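Local atomic coordinates of MaoC-like dehydratase (Rhodospirillum rubrum, PDB entry 3EXZ), a protein that probably catalyses the reversible hydration and dehydration of acyl thioesters. Residues 52-57 / 91-96; 87-92 / 130-135; 97-102 / 124-129. All coordinates share one frame; numbering follows the deposited sequence.

How the interactions relate
All three contacts lie toward one end of the hot-dog fold. Interaction 3 is the most regular and the nearest to the chain's centre: it zips strands 97-109 and 116-126 together by backbone bonds. Interaction 2 attaches the neighbouring strand 132-143 to strand 81-87 and the loop after it, where strand pairing gives way to a bridging water. Interaction 1, farthest out, joins two irregular segments and relies on an arginine reaching carbonyl oxygens. Interactions 1 and 2 share Pro-91 and Thr-92. The salt bridge from Arg-135 to Asp-124 connects interactions 2 and 3, and Gln-128 reaches from interaction 3 to Gly-95 of interaction 1.

Interaction 1. Residues 52-57 / 91-96; sequences GLAASG and PTRPGD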
# COMPACT_ATOMS: atom_id res chain seq x y z
N GLY A 52 8.84 18.28 8.74
CA GLY A 52 7.47 18.76 8.79
C GLY A 52 6.49 17.59 8.67
O GLY A 52 6.84 16.52 8.17
N LEU A 53 5.26 17.78 9.13
CA LEU A 53 4.27 16.73 9.07
C LEU A 53 4.13 16.19 7.65
O LEU A 53 4.05 16.96 6.69
CB LEU A 53 2.89 17.23 9.53
CG LEU A 53 2.12 16.49 10.65
CD1 LEU A 53 0.63 16.46 10.30
CD2 LEU A 53 2.66 15.08 10.83
N ALA A 54 4.15 14.87 7.52
CA ALA A 54 3.92 14.24 6.23
C ALA A 54 2.99 13.07 6.51
O ALA A 54 2.93 12.56 7.63
CB ALA A 54 5.20 13.75 5.59
N ALA A 55 2.21 12.69 5.51
CA ALA A 55 1.30 11.57 5.69
C ALA A 55 2.08 10.27 5.44
O ALA A 55 3.11 10.26 4.76
CB ALA A 55 0.13 11.67 4.69
N SER A 56 1.61 9.19 6.05
CA SER A 56 2.21 7.88 5.83
C SER A 56 2.01 7.53 4.34
O SER A 56 0.96 7.84 3.75
CB SER A 56 1.47 6.84 6.68
OG SER A 56 1.81 5.52 6.29
N GLY A 57 3.02 6.91 3.73
CA GLY A 57 2.91 6.48 2.35
C GLY A 57 1.70 5.54 2.24
O GLY A 57 1.03 5.51 1.21
N PRO A 91 6.68 13.83 -0.53
CA PRO A 91 5.86 13.66 0.67
C PRO A 91 4.46 14.21 0.43
O PRO A 91 4.28 15.09 -0.41
CB PRO A 91 6.58 14.50 1.72
CG PRO A 91 7.99 14.55 1.26
CD PRO A 91 7.87 14.65 -0.24
N THR A 92 3.47 13.67 1.14
CA THR A 92 2.10 14.19 1.07
C THR A 92 1.99 15.06 2.32
O THR A 92 2.23 14.62 3.44
CB THR A 92 1.04 13.10 1.11
OG1 THR A 92 1.13 12.32 -0.09
CG2 THR A 92 -0.36 13.73 1.21
N ARG A 93 1.58 16.30 2.11
CA ARG A 93 1.49 17.32 3.16
C ARG A 93 0.08 17.71 3.53
O ARG A 93 -0.82 17.59 2.71
CB ARG A 93 2.18 18.58 2.68
CG ARG A 93 3.61 18.43 2.17
CD ARG A 93 4.54 18.03 3.30
NE ARG A 93 5.94 18.01 2.89
CZ ARG A 93 6.95 17.71 3.70
NH1 ARG A 93 6.72 17.39 4.96
NH2 ARG A 93 8.20 17.74 3.25
N PRO A 94 -0.11 18.21 4.77
CA PRO A 94 -1.43 18.65 5.25
C PRO A 94 -1.79 19.83 4.33
O PRO A 94 -0.91 20.64 3.99
CB PRO A 94 -1.15 19.14 6.67
CG PRO A 94 0.08 18.42 7.09
CD PRO A 94 0.91 18.30 5.83
N GLY A 95 -3.05 19.93 3.94
CA GLY A 95 -3.51 20.99 3.06
C GLY A 95 -3.44 20.63 1.58
O GLY A 95 -3.95 21.36 0.73
N ASP A 96 -2.84 19.48 1.27
CA ASP A 96 -2.68 19.07 -0.12
C ASP A 96 -3.96 18.58 -0.80
O ASP A 96 -4.75 17.87 -0.19
CB ASP A 96 -1.61 17.96 -0.23
CG ASP A 96 -0.17 18.51 -0.27
OD1 ASP A 96 0.02 19.74 -0.12
OD2 ASP A 96 0.76 17.69 -0.45
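Thr-92 and Arg-93 meet Ala-54, Ala-55 and Leu-53 just ahead of helix 57-72, the long central helix of the hot-dog fold, tying its approach to the loop between strands 81-87 and 97-109. The segments run nearly perpendicular, 93° apart. Their backbone link is the bond from Ala-55 N to Thr-92 O, 2.8 Å long. The same oxygen receives a CA-H contact from Ala-54, whose CA lies 3.3 Å from Thr-92 O.

Arg-93 supplies the side-chain bond. Its CB points away from residues 52-57, but a bend at chi2 (-66°) brings CD back toward Leu-53 O, and the chain beyond is extended. NH1 donates to Leu-53 O at 3.2 Å; the acceptor lies in the guanidinium plane, while the nitrogen stands well above the plane of the carbonyl. NH2 bonds to Phe-50 O, and these two carbonyls would probably favour the positive charge; Gly-52 O also sits at the guanidinium edge. Pro-91 CB lies over one guanidinium face, toward its rim.

At its backbone, Arg-93 begins a type II turn closed by Asp-96 N bonding to Arg-93 O. Asp-96 OD2 returns to accept from Arg-93 N at 3.0 Å, met from above the carboxylate plane. Thr-92 OG1 is satisfied by Thr-60 OG1 of the helix, and Ser-56 OG caps the helix start at Trp-58 N. Apolar contacts fill in around these bonds: Ala-55 CB meets Thr-92 CB at 4.0 Å, and Leu-53 CD1 lies 3.8 Å from Pro-94 CG.

Interaction 2. Residues 87-92 / 130-135; sequences SWPNPT and GEVVQR
Ser-87 and Arg-135 form an antiparallel hydrogen-bonded pair, the last rung between strands 81-87 and 132-143. Arg-135 N to Ser-87 O measures 2.9 Å, and Ser-87 N returns a bond to Arg-135 O. Ser-87 also pairs with a strand of the second subunit, which carries the sheet across the dimer interface.

Packing is close where Val-133 and Gln-134 form a classic beta bulge opposite Thr-125. The indole of Trp-88 comes edge-on, its CD1 3.3 Å from Val-133 O, and runs beside Gln-134, whose CB and CG both lie 3.7 Å from Trp-88 CD1. It also packs edge-to-face with Trp-58 of helix 57-72. An alanine at Trp-88 would probably leave Trp-58 without this partner and Gln-134 freer to turn. Next to the ring, a water donates to Val-133 O at 2.8 Å; it sits unusually close to Asn-90 O, and its bond from Thr-92 OG1, which also bonds to Thr-60, is long. Val-133 CB lies across Thr-92 at 3.3 Å from OG1.

The outer side is looser. Asn-90 N donates to Val-132 O at 3.2 Å, exposed Pro-89 rests its CG on Val-132 CG1 at 4.0 Å, and the Glu-131 carboxylate turns off to Asn-127 ND2. The direct hydrogen bonds named across this join end on backbone carbonyls, which suggests that the main chain largely sets the register.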
# COMPACT_ATOMS: atom_id res chain seq x y z
N SER A 87 5.82 3.62 -5.38
CA SER A 87 6.86 4.55 -4.99
C SER A 87 6.22 5.87 -4.55
O SER A 87 5.12 6.22 -4.99
CB SER A 87 7.87 4.79 -6.12
OG SER A 87 7.26 5.35 -7.26
N TRP A 88 6.89 6.58 -3.64
CA TRP A 88 6.42 7.87 -3.17
C TRP A 88 7.55 8.88 -3.40
O TRP A 88 8.44 9.05 -2.56
CB TRP A 88 6.05 7.83 -1.68
CG TRP A 88 5.03 6.77 -1.37
CD1 TRP A 88 3.66 6.87 -1.51
CD2 TRP A 88 5.28 5.46 -0.87
NE1 TRP A 88 3.06 5.70 -1.11
CE2 TRP A 88 4.03 4.81 -0.72
CE3 TRP A 88 6.45 4.76 -0.52
CZ2 TRP A 88 3.91 3.50 -0.26
CZ3 TRP A 88 6.34 3.44 -0.06
CH2 TRP A 88 5.07 2.83 0.08
N PRO A 89 7.53 9.57 -4.56
CA PRO A 89 8.56 10.56 -4.91
C PRO A 89 8.59 11.79 -4.01
O PRO A 89 9.67 12.23 -3.60
CB PRO A 89 8.21 10.94 -6.35
CG PRO A 89 7.41 9.77 -6.86
CD PRO A 89 6.59 9.35 -5.67
N ASN A 90 7.43 12.36 -3.73
CA ASN A 90 7.34 13.52 -2.86
C ASN A 90 6.39 13.24 -1.70
O ASN A 90 5.43 12.48 -1.83
CB ASN A 90 6.88 14.77 -3.62
CG ASN A 90 7.79 15.11 -4.80
OD1 ASN A 90 7.67 14.55 -5.88
ND2 ASN A 90 8.72 16.04 -4.57
N PRO A 91 6.68 13.83 -0.53
CA PRO A 91 5.86 13.66 0.67
C PRO A 91 4.46 14.21 0.43
O PRO A 91 4.28 15.09 -0.41
CB PRO A 91 6.58 14.50 1.72
CG PRO A 91 7.99 14.55 1.26
CD PRO A 91 7.87 14.65 -0.24
N THR A 92 3.47 13.67 1.14
CA THR A 92 2.10 14.19 1.07
C THR A 92 1.99 15.06 2.32
O THR A 92 2.23 14.62 3.44
CB THR A 92 1.04 13.10 1.11
OG1 THR A 92 1.13 12.32 -0.09
CG2 THR A 92 -0.36 13.73 1.21
N GLY A 130 1.24 19.75 -9.02
CA GLY A 130 1.59 18.87 -10.12
C GLY A 130 2.65 17.84 -9.79
O GLY A 130 3.11 17.12 -10.69
N GLU A 131 3.06 17.77 -8.53
CA GLU A 131 4.07 16.80 -8.09
C GLU A 131 3.43 15.44 -7.79
O GLU A 131 2.29 15.35 -7.33
CB GLU A 131 4.77 17.28 -6.82
CG GLU A 131 5.13 18.76 -6.79
CD GLU A 131 5.71 19.18 -5.45
OE1 GLU A 131 5.09 18.89 -4.41
OE2 GLU A 131 6.78 19.82 -5.44
N VAL A 132 4.19 14.39 -8.03
CA VAL A 132 3.72 13.03 -7.78
C VAL A 132 4.02 12.59 -6.36
O VAL A 132 5.20 12.45 -5.99
CB VAL A 132 4.40 12.03 -8.76
CG1 VAL A 132 3.84 10.64 -8.55
CG2 VAL A 132 4.19 12.49 -10.20
N VAL A 133 2.98 12.40 -5.55
CA VAL A 133 3.17 11.91 -4.18
C VAL A 133 3.10 10.37 -4.13
O VAL A 133 3.41 9.76 -3.11
CB VAL A 133 2.18 12.53 -3.16
CG1 VAL A 133 2.36 14.05 -3.16
CG2 VAL A 133 0.74 12.15 -3.48
N GLN A 134 2.69 9.76 -5.23
CA GLN A 134 2.66 8.30 -5.31
C GLN A 134 2.47 7.83 -6.73
O GLN A 134 1.69 8.42 -7.49
CB GLN A 134 1.55 7.67 -4.46
CG GLN A 134 1.60 6.13 -4.45
CD GLN A 134 0.45 5.48 -3.69
OE1 GLN A 134 -0.52 5.00 -4.28
NE2 GLN A 134 0.57 5.46 -2.36
N ARG A 135 3.21 6.79 -7.10
CA ARG A 135 3.01 6.16 -8.39
C ARG A 135 2.81 4.69 -8.07
O ARG A 135 3.60 4.07 -7.34
CB ARG A 135 4.19 6.33 -9.35
CG ARG A 135 4.14 5.33 -10.49
CD ARG A 135 5.15 5.69 -11.57
NE ARG A 135 4.77 6.93 -12.25
CZ ARG A 135 5.36 7.39 -13.34
NH1 ARG A 135 6.37 6.71 -13.88
NH2 ARG A 135 4.95 8.52 -13.90
O HOH W 1 3.98 10.80 -0.58

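Interaction 3. Residues 97-102 / 124-129; sequences ELHVET and DTLNQR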
# COMPACT_ATOMS: atom_id res chain seq x y z
N GLU A 97 -4.18 19.01 -2.04
CA GLU A 97 -5.32 18.53 -2.81
C GLU A 97 -4.80 17.42 -3.72
O GLU A 97 -3.97 17.66 -4.61
CB GLU A 97 -5.94 19.61 -3.68
CG GLU A 97 -6.78 20.61 -2.92
CD GLU A 97 -8.24 20.21 -2.80
OE1 GLU A 97 -8.82 19.81 -3.83
OE2 GLU A 97 -8.80 20.29 -1.68
N LEU A 98 -5.27 16.20 -3.49
CA LEU A 98 -4.85 15.08 -4.30
C LEU A 98 -5.93 14.61 -5.27
O LEU A 98 -7.13 14.67 -4.98
CB LEU A 98 -4.48 13.87 -3.41
CG LEU A 98 -3.53 14.10 -2.23
CD1 LEU A 98 -3.25 12.79 -1.51
CD2 LEU A 98 -2.23 14.72 -2.74
N HIS A 99 -5.47 14.16 -6.44
CA HIS A 99 -6.35 13.55 -7.41
C HIS A 99 -5.46 12.52 -8.12
O HIS A 99 -4.23 12.63 -8.10
CB HIS A 99 -6.94 14.54 -8.41
CG HIS A 99 -5.98 15.01 -9.43
ND1 HIS A 99 -4.97 15.90 -9.14
CD2 HIS A 99 -5.82 14.67 -10.73
CE1 HIS A 99 -4.24 16.10 -10.23
NE2 HIS A 99 -4.74 15.36 -11.20
N VAL A 100 -6.07 11.51 -8.72
CA VAL A 100 -5.28 10.50 -9.39
C VAL A 100 -5.47 10.47 -10.89
O VAL A 100 -6.59 10.61 -11.39
CB VAL A 100 -5.61 9.09 -8.84
CG1 VAL A 100 -4.60 8.06 -9.38
CG2 VAL A 100 -5.61 9.11 -7.31
N GLU A 101 -4.35 10.33 -11.61
CA GLU A 101 -4.36 10.22 -13.07
C GLU A 101 -3.87 8.80 -13.46
O GLU A 101 -2.70 8.45 -13.27
CB GLU A 101 -3.48 11.29 -13.72
CG GLU A 101 -4.17 12.64 -13.82
CD GLU A 101 -3.26 13.74 -14.31
OE1 GLU A 101 -2.22 13.42 -14.95
OE2 GLU A 101 -3.57 14.93 -14.07
N THR A 102 -4.77 7.98 -14.00
CA THR A 102 -4.42 6.60 -14.36
C THR A 102 -4.31 6.34 -15.86
O THR A 102 -5.13 6.81 -16.64
CB THR A 102 -5.47 5.62 -13.73
OG1 THR A 102 -5.60 5.89 -12.33
CG2 THR A 102 -5.02 4.16 -13.90
N ASP A 124 -0.87 7.81 -11.03
CA ASP A 124 -0.01 8.82 -10.44
C ASP A 124 -0.90 9.72 -9.58
O ASP A 124 -1.86 10.33 -10.08
CB ASP A 124 0.70 9.65 -11.51
CG ASP A 124 1.87 8.92 -12.15
OD1 ASP A 124 2.50 9.49 -13.07
OD2 ASP A 124 2.18 7.79 -11.72
N THR A 125 -0.61 9.77 -8.29
CA THR A 125 -1.36 10.62 -7.37
C THR A 125 -0.59 11.93 -7.31
O THR A 125 0.60 11.96 -6.99
CB THR A 125 -1.45 9.98 -5.98
OG1 THR A 125 -1.72 8.58 -6.15
CG2 THR A 125 -2.59 10.62 -5.16
N LEU A 126 -1.28 13.02 -7.63
CA LEU A 126 -0.65 14.33 -7.67
C LEU A 126 -1.29 15.33 -6.73
O LEU A 126 -2.49 15.25 -6.45
CB LEU A 126 -0.77 14.91 -9.09
CG LEU A 126 -0.55 13.99 -10.31
CD1 LEU A 126 -1.09 14.67 -11.56
CD2 LEU A 126 0.93 13.68 -10.47
N ASN A 127 -0.48 16.26 -6.24
CA ASN A 127 -1.01 17.34 -5.42
C ASN A 127 -1.26 18.55 -6.35
O ASN A 127 -1.03 18.47 -7.57
CB ASN A 127 -0.08 17.73 -4.27
CG ASN A 127 1.31 18.07 -4.72
OD1 ASN A 127 1.54 18.51 -5.85
ND2 ASN A 127 2.27 17.88 -3.82
N GLN A 128 -1.70 19.67 -5.78
CA GLN A 128 -2.02 20.86 -6.56
C GLN A 128 -0.84 21.50 -7.27
O GLN A 128 -1.02 22.36 -8.14
CB GLN A 128 -2.71 21.90 -5.67
CG GLN A 128 -1.93 22.26 -4.43
CD GLN A 128 -2.35 21.44 -3.23
OE1 GLN A 128 -1.95 20.29 -3.07
NE2 GLN A 128 -3.18 22.04 -2.38
N ARG A 129 0.36 21.10 -6.90
CA ARG A 129 1.56 21.63 -7.52
C ARG A 129 2.03 20.77 -8.69
O ARG A 129 3.07 21.03 -9.29
CB ARG A 129 2.68 21.76 -6.49
CG ARG A 129 2.77 23.14 -5.86
CD ARG A 129 2.23 23.15 -4.45
NE ARG A 129 3.04 22.33 -3.55
CZ ARG A 129 4.32 22.56 -3.27
NH1 ARG A 129 4.95 23.59 -3.81
NH2 ARG A 129 4.97 21.75 -2.44
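Strands 97-102 and 124-126 run antiparallel, their N-to-C directions 154° apart and their axes 4.7 Å from each other at closest approach. His-99 with Leu-126 and Glu-101 with Asp-124 are hydrogen-bonded pairs; Val-100 with Thr-125, between them, is a non-hydrogen-bonded one. Leu-126 N meets His-99 O at 3.0 Å, nearly along the C=O axis, and Glu-101 N reaches Asp-124 O at 2.9 Å; the reciprocal bonds complete both pairs. At the loop end of the pairing, the Leu-126 carbonyl, already bonded to His-99 N, also receives a CA-H contact from Leu-98.

The two strands form a hairpin at the heart of the hot-dog sheet, flanked by strands 13-20 and 132-143. On the face turned to helix 57-72, Val-100 CG2 lies 4.0 Å from Thr-125 CG2, and Thr-125 OG1 bonds to Thr-64 of that helix.

The other face carries His-99, Glu-101, Asp-124 and Leu-126. The NE2 of the His-99 ring donates to Glu-101 OE2 at 3.1 Å; OE2 lies in the ring plane but is met from above the carboxylate plane. Leu-126 CD1 tucks in beside this pair, 3.7 Å from His-99 CE1. Asp-124 is held by a salt bridge to Arg-135.

At the loop end, Gln-128 OE1 accepts from Glu-97 N at 2.8 Å while its NE2 bonds to Gly-95 O. Asn-127 OD1 accepts from Arg-129 N, forming an Asx turn, and Asn-127 CB lies 4.0 Å from Leu-98 CD2.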